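PDB 2W9M: polymerase X from Deinococcus radiodurans, which probably catalyses DNA synthesis from deoxyribonucleoside triphosphates as a family X polymerase, and also carries a zinc-binding polymerase/histidinol phosphatase (PHP) domain. Local coordinates for residues E320-G325 and M531-A536; H356-T361 and L547-F552; L374-L379 and D411-V416. One frame throughout, in Å; residues are numbered along the deposited sequence.

Contact 1. Residues E320-G325 and M531-A536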
ATOM      1  N   GLU A 320      -4.050  -8.495 -22.206  1.00 31.55           N
ATOM      2  CA  GLU A 320      -2.671  -8.976 -22.128  1.00 36.06           C
ATOM      3  C   GLU A 320      -1.987  -8.556 -20.830  1.00 31.84           C
ATOM      4  O   GLU A 320      -0.936  -9.088 -20.480  1.00 30.65           O
ATOM      5  CB  GLU A 320      -1.849  -8.454 -23.309  1.00 39.83           C
ATOM      6  CG  GLU A 320      -2.357  -8.865 -24.677  1.00 51.24           C
ATOM      7  CD  GLU A 320      -1.595  -8.184 -25.803  1.00 73.43           C
ATOM      8  OE1 GLU A 320      -1.562  -6.931 -25.842  1.00 63.11           O
ATOM      9  OE2 GLU A 320      -1.027  -8.904 -26.651  1.00 91.53           O
ATOM     10  N   LEU A 321      -2.581  -7.598 -20.123  1.00 33.33           N
ATOM     11  CA  LEU A 321      -1.962  -7.030 -18.927  1.00 30.67           C
ATOM     12  C   LEU A 321      -2.049  -7.960 -17.712  1.00 30.08           C
ATOM     13  O   LEU A 321      -2.909  -8.840 -17.642  1.00 23.74           O
ATOM     14  CB  LEU A 321      -2.579  -5.667 -18.600  1.00 30.87           C
ATOM     15  CG  LEU A 321      -2.424  -4.565 -19.656  1.00 30.33           C
ATOM     16  CD1 LEU A 321      -3.202  -3.325 -19.254  1.00 30.67           C
ATOM     17  CD2 LEU A 321      -0.967  -4.221 -19.885  1.00 28.17           C
ATOM     18  N   VAL A 322      -1.148  -7.757 -16.757  1.00 19.61           N
ATOM     19  CA  VAL A 322      -1.100  -8.594 -15.565  1.00 29.10           C
ATOM     20  C   VAL A 322      -2.400  -8.505 -14.761  1.00 37.87           C
ATOM     21  O   VAL A 322      -3.069  -7.469 -14.754  1.00 31.62           O
ATOM     22  CB  VAL A 322       0.110  -8.227 -14.675  1.00 27.68           C
ATOM     23  CG1 VAL A 322       0.007  -6.786 -14.200  1.00 21.04           C
ATOM     24  CG2 VAL A 322       0.225  -9.177 -13.500  1.00 27.94           C
ATOM     25  N   THR A 323      -2.759  -9.602 -14.102  1.00 36.21           N
ATOM     26  CA  THR A 323      -3.913  -9.626 -13.209  1.00 29.64           C
ATOM     27  C   THR A 323      -3.519 -10.281 -11.894  1.00 30.96           C
ATOM     28  O   THR A 323      -2.463 -10.908 -11.803  1.00 37.48           O
ATOM     29  CB  THR A 323      -5.086 -10.411 -13.812  1.00 31.11           C
ATOM     30  OG1 THR A 323      -4.734 -11.798 -13.903  1.00 43.33           O
ATOM     31  CG2 THR A 323      -5.427  -9.884 -15.196  1.00 30.75           C
ATOM     32  N   VAL A 324      -4.365 -10.137 -10.878  1.00 33.74           N
ATOM     33  CA  VAL A 324      -4.101 -10.739  -9.574  1.00 32.07           C
ATOM     34  C   VAL A 324      -3.894 -12.248  -9.704  1.00 33.26           C
ATOM     35  O   VAL A 324      -3.128 -12.851  -8.946  1.00 35.81           O
ATOM     36  CB  VAL A 324      -5.234 -10.435  -8.563  1.00 29.41           C
ATOM     37  CG1 VAL A 324      -5.029 -11.211  -7.275  1.00 24.18           C
ATOM     38  CG2 VAL A 324      -5.295  -8.948  -8.271  1.00 24.70           C
ATOM     39  N   GLY A 325      -4.566 -12.852 -10.679  1.00 36.63           N
ATOM     40  CA  GLY A 325      -4.454 -14.281 -10.913  1.00 32.73           C
ATOM     41  C   GLY A 325      -3.126 -14.712 -11.516  1.00 38.29           C
ATOM     42  O   GLY A 325      -2.774 -15.888 -11.461  1.00 47.21           O
ATOM     43  N   MET A 531      -3.527  -2.776 -10.163  1.00 26.70           N
ATOM     44  CA  MET A 531      -4.151  -1.612 -10.794  1.00 25.07           C
ATOM     45  C   MET A 531      -3.099  -0.596 -11.228  1.00 25.16           C
ATOM     46  O   MET A 531      -3.238   0.045 -12.269  1.00 31.51           O
ATOM     47  CB  MET A 531      -5.157  -0.945  -9.850  1.00 24.10           C
ATOM     48  CG  MET A 531      -6.300  -1.843  -9.414  1.00 24.93           C
ATOM     49  SD  MET A 531      -7.539  -0.976  -8.423  1.00 43.16           S
ATOM     50  CE  MET A 531      -8.329   0.043  -9.671  1.00 32.90           C
ATOM     51  N   GLN A 532      -2.053  -0.451 -10.419  1.00 23.95           N
ATOM     52  CA  GLN A 532      -0.935   0.428 -10.747  1.00 24.00           C
ATOM     53  C   GLN A 532      -0.106  -0.149 -11.899  1.00 30.17           C
ATOM     54  O   GLN A 532       0.282   0.573 -12.820  1.00 31.47           O
ATOM     55  CB  GLN A 532      -0.039   0.650  -9.522  1.00 24.45           C
ATOM     56  CG  GLN A 532      -0.789   1.032  -8.254  1.00 25.39           C
ATOM     57  CD  GLN A 532      -1.755   2.190  -8.461  1.00 30.39           C
ATOM     58  OE1 GLN A 532      -1.354   3.305  -8.798  1.00 29.14           O
ATOM     59  NE2 GLN A 532      -3.036   1.928  -8.244  1.00 19.39           N
ATOM     60  N   ALA A 533       0.164  -1.450 -11.841  1.00 21.63           N
ATOM     61  CA  ALA A 533       0.945  -2.115 -12.881  1.00 29.57           C
ATOM     62  C   ALA A 533       0.265  -2.037 -14.251  1.00 29.64           C
ATOM     63  O   ALA A 533       0.930  -1.885 -15.275  1.00 30.50           O
ATOM     64  CB  ALA A 533       1.214  -3.565 -12.501  1.00 20.39           C
ATOM     65  N   ARG A 534      -1.058  -2.138 -14.266  1.00 21.82           N
ATOM     66  CA  ARG A 534      -1.799  -2.126 -15.523  1.00 32.79           C
ATOM     67  C   ARG A 534      -1.782  -0.754 -16.205  1.00 33.49           C
ATOM     68  O   ARG A 534      -1.764  -0.662 -17.430  1.00 25.27           O
ATOM     69  CB  ARG A 534      -3.229  -2.619 -15.312  1.00 21.50           C
ATOM     70  CG  ARG A 534      -3.295  -4.074 -14.886  1.00 24.53           C
ATOM     71  CD  ARG A 534      -4.679  -4.450 -14.416  1.00 19.11           C
ATOM     72  NE  ARG A 534      -5.659  -4.354 -15.491  1.00 28.83           N
ATOM     73  CZ  ARG A 534      -5.935  -5.343 -16.337  1.00 37.66           C
ATOM     74  NH1 ARG A 534      -5.296  -6.501 -16.232  1.00 30.09           N
ATOM     75  NH2 ARG A 534      -6.848  -5.176 -17.289  1.00 25.03           N
ATOM     76  N   LYS A 535      -1.772   0.308 -15.411  1.00 29.38           N
ATOM     77  CA  LYS A 535      -1.647   1.649 -15.966  1.00 27.95           C
ATOM     78  C   LYS A 535      -0.262   1.849 -16.572  1.00 34.37           C
ATOM     79  O   LYS A 535      -0.090   2.640 -17.494  1.00 33.95           O
ATOM     80  CB  LYS A 535      -1.931   2.700 -14.893  1.00 21.00           C
ATOM     81  CG  LYS A 535      -3.362   2.652 -14.382  1.00 37.94           C
ATOM     82  CD  LYS A 535      -3.479   3.197 -12.973  1.00 40.29           C
ATOM     83  CE  LYS A 535      -3.240   4.696 -12.932  1.00 48.67           C
ATOM     84  NZ  LYS A 535      -3.121   5.177 -11.525  1.00 61.27           N
ATOM     85  N   ALA A 536       0.726   1.126 -16.055  1.00 26.66           N
ATOM     86  CA  ALA A 536       2.074   1.214 -16.591  1.00 22.04           C
ATOM     87  C   ALA A 536       2.209   0.336 -17.834  1.00 26.09           C
ATOM     88  O   ALA A 536       3.196   0.418 -18.562  1.00 37.62           O
ATOM     89  CB  ALA A 536       3.096   0.826 -15.536  1.00 19.57           C
TER

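Contact 2. Residues H356-T361 and L547-F552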
ATOM      1  N   HIS A 356      -2.951 -18.509  -5.053  1.00 33.23           N
ATOM      2  CA  HIS A 356      -1.573 -18.351  -5.497  1.00 21.17           C
ATOM      3  C   HIS A 356      -0.787 -19.640  -5.282  1.00 31.78           C
ATOM      4  O   HIS A 356      -1.320 -20.619  -4.762  1.00 35.14           O
ATOM      5  CB  HIS A 356      -0.909 -17.164  -4.794  1.00 21.48           C
ATOM      6  CG  HIS A 356      -1.715 -15.902  -4.852  1.00 30.74           C
ATOM      7  ND1 HIS A 356      -1.905 -15.192  -6.018  1.00 35.83           N
ATOM      8  CD2 HIS A 356      -2.386 -15.225  -3.889  1.00 28.59           C
ATOM      9  CE1 HIS A 356      -2.656 -14.133  -5.771  1.00 34.11           C
ATOM     10  NE2 HIS A 356      -2.963 -14.132  -4.486  1.00 28.13           N
ATOM     11  N   GLU A 357       0.479 -19.636  -5.680  1.00 31.30           N
ATOM     12  CA  GLU A 357       1.274 -20.857  -5.697  1.00 22.43           C
ATOM     13  C   GLU A 357       2.242 -20.994  -4.522  1.00 28.98           C
ATOM     14  O   GLU A 357       2.336 -22.062  -3.924  1.00 46.24           O
ATOM     15  CB  GLU A 357       2.029 -20.976  -7.020  1.00 26.72           C
ATOM     16  CG  GLU A 357       3.006 -22.135  -7.077  1.00 50.92           C
ATOM     17  CD  GLU A 357       3.574 -22.347  -8.469  1.00 61.43           C
ATOM     18  OE1 GLU A 357       4.750 -22.767  -8.566  1.00 45.74           O
ATOM     19  OE2 GLU A 357       2.845 -22.089  -9.458  1.00 50.27           O
ATOM     20  N   PHE A 358       2.959 -19.928  -4.188  1.00 24.99           N
ATOM     21  CA  PHE A 358       3.939 -20.004  -3.105  1.00 32.72           C
ATOM     22  C   PHE A 358       4.110 -18.684  -2.349  1.00 28.74           C
ATOM     23  O   PHE A 358       3.759 -17.617  -2.851  1.00 30.93           O
ATOM     24  CB  PHE A 358       5.291 -20.529  -3.618  1.00 27.19           C
ATOM     25  CG  PHE A 358       6.031 -19.561  -4.505  1.00 27.67           C
ATOM     26  CD1 PHE A 358       5.742 -19.476  -5.859  1.00 29.14           C
ATOM     27  CD2 PHE A 358       7.026 -18.745  -3.987  1.00 31.30           C
ATOM     28  CE1 PHE A 358       6.426 -18.589  -6.679  1.00 21.88           C
ATOM     29  CE2 PHE A 358       7.713 -17.856  -4.801  1.00 21.88           C
ATOM     30  CZ  PHE A 358       7.409 -17.778  -6.147  1.00 24.84           C
ATOM     31  N   LEU A 359       4.644 -18.778  -1.134  1.00 38.53           N
ATOM     32  CA  LEU A 359       4.817 -17.616  -0.268  1.00 31.06           C
ATOM     33  C   LEU A 359       6.278 -17.211  -0.162  1.00 35.61           C
ATOM     34  O   LEU A 359       7.159 -18.050  -0.003  1.00 34.82           O
ATOM     35  CB  LEU A 359       4.277 -17.902   1.135  1.00 29.07           C
ATOM     36  CG  LEU A 359       4.536 -16.834   2.203  1.00 27.88           C
ATOM     37  CD1 LEU A 359       3.565 -15.668   2.069  1.00 19.58           C
ATOM     38  CD2 LEU A 359       4.442 -17.443   3.591  1.00 29.48           C
ATOM     39  N   GLY A 360       6.524 -15.910  -0.243  1.00 40.58           N
ATOM     40  CA  GLY A 360       7.855 -15.373  -0.062  1.00 28.19           C
ATOM     41  C   GLY A 360       8.011 -14.712   1.291  1.00 33.25           C
ATOM     42  O   GLY A 360       7.438 -13.657   1.563  1.00 36.68           O
ATOM     43  N   THR A 361       8.789 -15.353   2.149  1.00 33.22           N
ATOM     44  CA  THR A 361       9.121 -14.824   3.463  1.00 30.21           C
ATOM     45  C   THR A 361      10.057 -13.628   3.325  1.00 30.59           C
ATOM     46  O   THR A 361      10.906 -13.610   2.439  1.00 36.91           O
ATOM     47  CB  THR A 361       9.796 -15.925   4.307  1.00 33.68           C
ATOM     48  OG1 THR A 361       8.786 -16.698   4.966  1.00 31.54           O
ATOM     49  CG2 THR A 361      10.740 -15.328   5.338  1.00 49.89           C
ATOM     50  N   LEU A 547       6.092 -16.121 -12.251  1.00 30.23           N
ATOM     51  CA  LEU A 547       6.860 -17.356 -12.320  1.00 28.79           C
ATOM     52  C   LEU A 547       6.442 -18.302 -11.204  1.00 27.54           C
ATOM     53  O   LEU A 547       6.151 -17.865 -10.091  1.00 35.58           O
ATOM     54  CB  LEU A 547       8.354 -17.056 -12.182  1.00 22.24           C
ATOM     55  CG  LEU A 547       9.011 -16.166 -13.239  1.00 35.09           C
ATOM     56  CD1 LEU A 547      10.501 -15.979 -12.942  1.00 23.15           C
ATOM     57  CD2 LEU A 547       8.804 -16.747 -14.629  1.00 21.06           C
ATOM     58  N   GLY A 548       6.414 -19.597 -11.506  1.00 35.68           N
ATOM     59  CA  GLY A 548       6.158 -20.607 -10.495  1.00 27.14           C
ATOM     60  C   GLY A 548       7.339 -20.689  -9.548  1.00 25.96           C
ATOM     61  O   GLY A 548       8.371 -20.066  -9.793  1.00 32.87           O
ATOM     62  N   ARG A 549       7.200 -21.459  -8.474  1.00 26.88           N
ATOM     63  CA  ARG A 549       8.230 -21.508  -7.439  1.00 26.43           C
ATOM     64  C   ARG A 549       9.599 -21.890  -7.996  1.00 29.15           C
ATOM     65  O   ARG A 549      10.569 -21.156  -7.828  1.00 30.83           O
ATOM     66  CB  ARG A 549       7.827 -22.459  -6.316  1.00 25.18           C
ATOM     67  CG  ARG A 549       8.813 -22.485  -5.162  1.00 32.04           C
ATOM     68  CD  ARG A 549       8.466 -23.559  -4.135  1.00 26.00           C
ATOM     69  NE  ARG A 549       9.354 -23.479  -2.979  1.00 47.96           N
ATOM     70  CZ  ARG A 549      10.599 -23.944  -2.956  1.00 42.98           C
ATOM     71  NH1 ARG A 549      11.110 -24.538  -4.029  1.00 37.50           N
ATOM     72  NH2 ARG A 549      11.337 -23.814  -1.861  1.00 35.21           N
ATOM     73  N   ALA A 550       9.670 -23.035  -8.666  1.00 37.31           N
ATOM     74  CA  ALA A 550      10.936 -23.516  -9.213  1.00 32.18           C
ATOM     75  C   ALA A 550      11.493 -22.574 -10.282  1.00 33.09           C
ATOM     76  O   ALA A 550      12.705 -22.378 -10.371  1.00 37.65           O
ATOM     77  CB  ALA A 550      10.777 -24.925  -9.765  1.00 30.74           C
ATOM     78  N   GLU A 551      10.607 -22.002 -11.096  1.00 32.71           N
ATOM     79  CA  GLU A 551      11.008 -21.010 -12.094  1.00 28.76           C
ATOM     80  C   GLU A 551      11.598 -19.778 -11.414  1.00 30.78           C
ATOM     81  O   GLU A 551      12.499 -19.135 -11.946  1.00 33.36           O
ATOM     82  CB  GLU A 551       9.812 -20.590 -12.952  1.00 40.70           C
ATOM     83  CG  GLU A 551       9.221 -21.693 -13.818  1.00 42.09           C
ATOM     84  CD  GLU A 551       7.876 -21.303 -14.422  1.00 68.48           C
ATOM     85  OE1 GLU A 551       7.440 -20.149 -14.216  1.00 59.90           O
ATOM     86  OE2 GLU A 551       7.254 -22.150 -15.099  1.00 74.08           O
ATOM     87  N   PHE A 552      11.079 -19.452 -10.234  1.00 31.97           N
ATOM     88  CA  PHE A 552      11.543 -18.290  -9.491  1.00 24.58           C
ATOM     89  C   PHE A 552      12.935 -18.526  -8.932  1.00 27.92           C
ATOM     90  O   PHE A 552      13.795 -17.652  -8.999  1.00 26.79           O
ATOM     91  CB  PHE A 552      10.575 -17.946  -8.356  1.00 25.26           C
ATOM     92  CG  PHE A 552      11.035 -16.804  -7.490  1.00 26.76           C
ATOM     93  CD1 PHE A 552      11.024 -15.503  -7.968  1.00 28.74           C
ATOM     94  CD2 PHE A 552      11.474 -17.031  -6.197  1.00 22.48           C
ATOM     95  CE1 PHE A 552      11.449 -14.455  -7.173  1.00 20.51           C
ATOM     96  CE2 PHE A 552      11.897 -15.986  -5.397  1.00 18.91           C
ATOM     97  CZ  PHE A 552      11.885 -14.699  -5.885  1.00 21.83           C
TER

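Contact 3. Residues L374-L379 and D411-V416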
ATOM      1  N   LEU A 374      15.029  -9.175  12.887  1.00 29.15           N
ATOM      2  CA  LEU A 374      15.703 -10.414  13.241  1.00 25.03           C
ATOM      3  C   LEU A 374      17.224 -10.283  13.319  1.00 27.34           C
ATOM      4  O   LEU A 374      17.868  -9.866  12.363  1.00 31.80           O
ATOM      5  CB  LEU A 374      15.345 -11.510  12.238  1.00 19.23           C
ATOM      6  CG  LEU A 374      14.024 -12.243  12.450  1.00 22.39           C
ATOM      7  CD1 LEU A 374      12.860 -11.291  12.277  1.00 37.64           C
ATOM      8  CD2 LEU A 374      13.900 -13.414  11.491  1.00 23.10           C
ATOM      9  N   THR A 375      17.790 -10.645  14.465  1.00 28.38           N
ATOM     10  CA  THR A 375      19.229 -10.823  14.587  1.00 24.66           C
ATOM     11  C   THR A 375      19.642 -11.994  13.699  1.00 33.54           C
ATOM     12  O   THR A 375      18.787 -12.713  13.176  1.00 33.49           O
ATOM     13  CB  THR A 375      19.627 -11.139  16.037  1.00 31.92           C
ATOM     14  OG1 THR A 375      18.828 -12.222  16.535  1.00 33.66           O
ATOM     15  CG2 THR A 375      19.423  -9.918  16.926  1.00 38.25           C
ATOM     16  N   ILE A 376      20.944 -12.194  13.524  1.00 33.16           N
ATOM     17  CA  ILE A 376      21.421 -13.322  12.726  1.00 28.73           C
ATOM     18  C   ILE A 376      20.953 -14.650  13.323  1.00 30.35           C
ATOM     19  O   ILE A 376      20.510 -15.541  12.603  1.00 35.71           O
ATOM     20  CB  ILE A 376      22.958 -13.324  12.587  1.00 34.89           C
ATOM     21  CG1 ILE A 376      23.410 -12.151  11.718  1.00 28.12           C
ATOM     22  CG2 ILE A 376      23.443 -14.633  11.981  1.00 31.75           C
ATOM     23  CD1 ILE A 376      24.908 -12.079  11.510  1.00 36.25           C
ATOM     24  N   GLU A 377      21.043 -14.766  14.643  1.00 34.33           N
ATOM     25  CA  GLU A 377      20.646 -15.986  15.344  1.00 35.91           C
ATOM     26  C   GLU A 377      19.151 -16.287  15.223  1.00 28.74           C
ATOM     27  O   GLU A 377      18.758 -17.438  15.036  1.00 29.72           O
ATOM     28  CB  GLU A 377      21.073 -15.920  16.815  1.00 38.05           C
ATOM     29  CG  GLU A 377      21.223 -14.500  17.358  1.00 65.02           C
ATOM     30  CD  GLU A 377      22.510 -13.824  16.899  1.00 68.96           C
ATOM     31  OE1 GLU A 377      23.529 -14.529  16.734  1.00 64.05           O
ATOM     32  OE2 GLU A 377      22.505 -12.587  16.703  1.00 54.57           O
ATOM     33  N   ARG A 378      18.319 -15.257  15.332  1.00 25.19           N
ATOM     34  CA  ARG A 378      16.879 -15.440  15.166  1.00 34.58           C
ATOM     35  C   ARG A 378      16.514 -15.786  13.723  1.00 34.72           C
ATOM     36  O   ARG A 378      15.558 -16.521  13.473  1.00 31.32           O
ATOM     37  CB  ARG A 378      16.113 -14.199  15.615  1.00 32.71           C
ATOM     38  CG  ARG A 378      15.989 -14.049  17.115  1.00 21.58           C
ATOM     39  CD  ARG A 378      15.089 -12.877  17.447  1.00 31.80           C
ATOM     40  NE  ARG A 378      13.703 -13.147  17.079  1.00 52.53           N
ATOM     41  CZ  ARG A 378      12.891 -12.260  16.512  1.00 46.91           C
ATOM     42  NH1 ARG A 378      13.328 -11.040  16.224  1.00 33.11           N
ATOM     43  NH2 ARG A 378      11.644 -12.602  16.221  1.00 37.04           N
ATOM     44  N   LEU A 379      17.271 -15.246  12.773  1.00 30.96           N
ATOM     45  CA  LEU A 379      17.067 -15.587  11.372  1.00 32.57           C
ATOM     46  C   LEU A 379      17.344 -17.068  11.137  1.00 34.81           C
ATOM     47  O   LEU A 379      16.632 -17.727  10.382  1.00 33.41           O
ATOM     48  CB  LEU A 379      17.966 -14.743  10.467  1.00 30.44           C
ATOM     49  CG  LEU A 379      17.868 -15.095   8.982  1.00 27.36           C
ATOM     50  CD1 LEU A 379      16.484 -14.749   8.445  1.00 30.25           C
ATOM     51  CD2 LEU A 379      18.945 -14.385   8.184  1.00 28.19           C
ATOM     52  N   ASP A 411      22.414  -4.692   6.034  1.00 29.51           N
ATOM     53  CA  ASP A 411      22.286  -5.005   7.455  1.00 29.18           C
ATOM     54  C   ASP A 411      22.807  -6.401   7.841  1.00 30.52           C
ATOM     55  O   ASP A 411      23.191  -6.628   8.987  1.00 44.68           O
ATOM     56  CB  ASP A 411      20.824  -4.835   7.893  1.00 25.11           C
ATOM     57  CG  ASP A 411      20.664  -4.751   9.406  1.00 40.35           C
ATOM     58  OD1 ASP A 411      21.632  -4.359  10.096  1.00 40.18           O
ATOM     59  OD2 ASP A 411      19.563  -5.073   9.906  1.00 35.27           O
ATOM     60  N   PHE A 412      22.817  -7.330   6.890  1.00 27.47           N
ATOM     61  CA  PHE A 412      23.343  -8.673   7.136  1.00 31.26           C
ATOM     62  C   PHE A 412      24.653  -8.909   6.389  1.00 29.76           C
ATOM     63  O   PHE A 412      24.857  -8.375   5.301  1.00 32.37           O
ATOM     64  CB  PHE A 412      22.332  -9.740   6.707  1.00 28.97           C
ATOM     65  CG  PHE A 412      21.202  -9.939   7.673  1.00 29.02           C
ATOM     66  CD1 PHE A 412      21.433  -9.948   9.036  1.00 24.65           C
ATOM     67  CD2 PHE A 412      19.911 -10.151   7.211  1.00 20.32           C
ATOM     68  CE1 PHE A 412      20.398 -10.142   9.924  1.00 25.67           C
ATOM     69  CE2 PHE A 412      18.873 -10.351   8.090  1.00 21.69           C
ATOM     70  CZ  PHE A 412      19.116 -10.346   9.454  1.00 26.65           C
ATOM     71  N   PRO A 413      25.548  -9.720   6.973  1.00 42.59           N
ATOM     72  CA  PRO A 413      26.804 -10.083   6.308  1.00 33.10           C
ATOM     73  C   PRO A 413      26.527 -10.922   5.060  1.00 35.49           C
ATOM     74  O   PRO A 413      25.470 -11.549   4.972  1.00 41.02           O
ATOM     75  CB  PRO A 413      27.529 -10.930   7.364  1.00 29.84           C
ATOM     76  CG  PRO A 413      26.872 -10.590   8.664  1.00 36.96           C
ATOM     77  CD  PRO A 413      25.444 -10.312   8.317  1.00 34.01           C
ATOM     78  N   ASP A 414      27.463 -10.938   4.115  1.00 30.96           N
ATOM     79  CA  ASP A 414      27.280 -11.666   2.857  1.00 25.95           C
ATOM     80  C   ASP A 414      27.000 -13.157   3.049  1.00 36.08           C
ATOM     81  O   ASP A 414      26.189 -13.736   2.328  1.00 36.13           O
ATOM     82  CB  ASP A 414      28.495 -11.485   1.943  1.00 30.61           C
ATOM     83  CG  ASP A 414      28.530 -10.121   1.278  1.00 46.46           C
ATOM     84  OD1 ASP A 414      27.703  -9.255   1.639  1.00 41.22           O
ATOM     85  OD2 ASP A 414      29.389  -9.914   0.392  1.00 61.96           O
ATOM     86  N   ASP A 415      27.679 -13.779   4.009  1.00 28.45           N
ATOM     87  CA  ASP A 415      27.497 -15.209   4.247  1.00 39.02           C
ATOM     88  C   ASP A 415      26.084 -15.523   4.728  1.00 36.30           C
ATOM     89  O   ASP A 415      25.526 -16.563   4.386  1.00 38.22           O
ATOM     90  CB  ASP A 415      28.528 -15.736   5.245  1.00 37.39           C
ATOM     91  CG  ASP A 415      28.630 -14.870   6.485  1.00 67.11           C
ATOM     92  OD1 ASP A 415      28.096 -15.285   7.538  1.00 57.25           O
ATOM     93  OD2 ASP A 415      29.228 -13.772   6.397  1.00 59.42           O
ATOM     94  N   VAL A 416      25.511 -14.621   5.520  1.00 29.42           N
ATOM     95  CA  VAL A 416      24.141 -14.775   5.992  1.00 26.41           C
ATOM     96  C   VAL A 416      23.145 -14.603   4.848  1.00 41.19           C
ATOM     97  O   VAL A 416      22.192 -15.375   4.729  1.00 35.52           O
ATOM     98  CB  VAL A 416      23.807 -13.764   7.101  1.00 32.02           C
ATOM     99  CG1 VAL A 416      22.322 -13.819   7.437  1.00 34.48           C
ATOM    100  CG2 VAL A 416      24.652 -14.033   8.332  1.00 32.70           C
TER

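Contact 1. Residues E320-G325 and M531-A536
Ala533 of helix 526-535 meets Val322 through methyl groups alone, its CB lying 3.8 Å from CG1 of that valine. The valine's first torsion (chi1 61°) sets CG1 between its own backbone N and carbonyl carbon, and it is this branch that reaches the alanine; both side chains also rest on Ile513 of strand 511-514. Arg534, the next residue, carries most of the contact. Its carbonyl oxygen is touched by CD1 of Leu321 at 3.5 Å. Its aliphatic CG and CD then pass close to the carbonyl oxygen of Val322 before the chain bends at chi3. NH1 donates to that same oxygen, 2.8 Å from Arg534 NH1 to Val322 O, with an N-H...O angle of 153°. The oxygen lies almost in the guanidinium plane, whereas the donor stands 45° above the carbonyl plane. Leu321 CB covers one guanidinium face, 3.7 Å from NH1 and displaced toward the rim, while CG2 of Thr323 approaches Arg534 NH1 obliquely at 3.5 Å. NH2 forms a salt bridge with Glu302. An alanine in place of Arg534 would probably leave the Val322 carbonyl without its guanidinium donor and the Glu302 carboxylate without this charge partner. The contact joins the segment leading into strand 329-333, the first of the PHP domain's parallel strands, to the helix that follows the last of them. Its chemistry implies that one cation, bonded through separate nitrogens to a peptide carbonyl and a carboxylate, is probably restrained in rotation as well as position.

Contact 2. Residues H356-T361 and L547-F552
Arg549 N donates to OE1 of Glu357 over 2.8 Å, in a nearly straight bond with an N-H...O angle of 165° that comes from well above the carboxylate plane. The glutamate reaches this amide because CG is anti to its backbone N (chi1 173°) and the chain stays extended beyond. OE1 also lies 3.2 Å from CA of Gly548, where the absence of a side chain leaves the oxygen room. Gly548 is the N-cap of helix 549-561, and its own N donates to OE1 of Glu551, three residues on, at 2.9 Å, a side-chain bond that closes back over the helix start. Two carboxylates thus serve the first turn, and the positive helix end would probably favour their charged forms.

Phe358 opens strand 358-364, the second strand of the PHP domain's parallel sheet, whose far end carries the zinc ligand His364; here the C-terminal helix packs near the strand's beginning. Arg549 CA makes a CH-pi contact over one face of the Phe358 ring, 3.8 Å from the centroid. Near the ring plane, Leu547 O approaches Phe358 CE1 at 3.5 Å. The extended arginine chain runs on to Ile396, whose carbonyl oxygen accepts from NH2. Farther round the ring, Phe358 CZ meets CB of Phe552 at 3.9 Å. The two aromatic planes are inclined by 38°, an oblique pairing that also rests on Val397 of strand 396-403.

Contact 3. Residues L374-L379 and D411-V416
Ile376 and Val416 bring the two backbones nearest, CA to CA 7.4 Å, where the opening turn of helix 376-391 faces that of the short helix 414-417. The side chains between them make an apolar contact. Ile376 spans two neighbours with its terminal methyl: CD1 meets CD of Pro413 tip to tip at 3.7 Å and lies equally close to CG2 of Val416. Its CG1 lies 4.0 Å from CD1 of Phe412, the two side chains sliding past each other in opposite directions. Both helices begin here: Pro413 is one N-cap and Thr375 the other, its OG1 accepting a weak capping bond from Arg378 N.

The segments belong to connections that follow consecutive parallel strands, 358-364 and 396-403, and helix 376-391 is the helical limb of the beta-alpha-beta crossover between those strands. The zinc site is near, with the side chains of Leu374 and the zinc ligand His364 about 6 Å apart.

Phe412 extends toward segment 374-379, and CD2 of Leu379 lies over one face of its ring, off the centre, 4.0 Å from Phe412 CE2. At the ring edge, near its plane, Leu374 O lies 3.2 Å from CZ. Val416 divides its branches: CG1, anti to the backbone N (chi1 172°), touches Leu379 CD2 at 3.5 Å, while CG2 faces Ile376. The ring of Phe412 also rests on Ser400 and Val402 of strand 396-403.

In the fold
All three contacts gather around the parallel seven-stranded sheet of the PHP domain. Contacts 1 and 2 have centres 18 Å apart and touch where Val324 packs on His356; contact 2 starts between the segments of contact 1 and ends after both, and their second segments lie on successive helices, 526-535 and 549-561. Contact 3 spans less chain, both its segments falling between those of either other contact. Its centre lies 23 Å from that of contact 2 and 35 Å from contact 1's. Strand 358-364 and helix 376-391, consecutive elements, link contacts 2 and 3. The C-terminal helices are tied back to early parts of the domain, while contact 3 joins neighbouring connections near the zinc ligands.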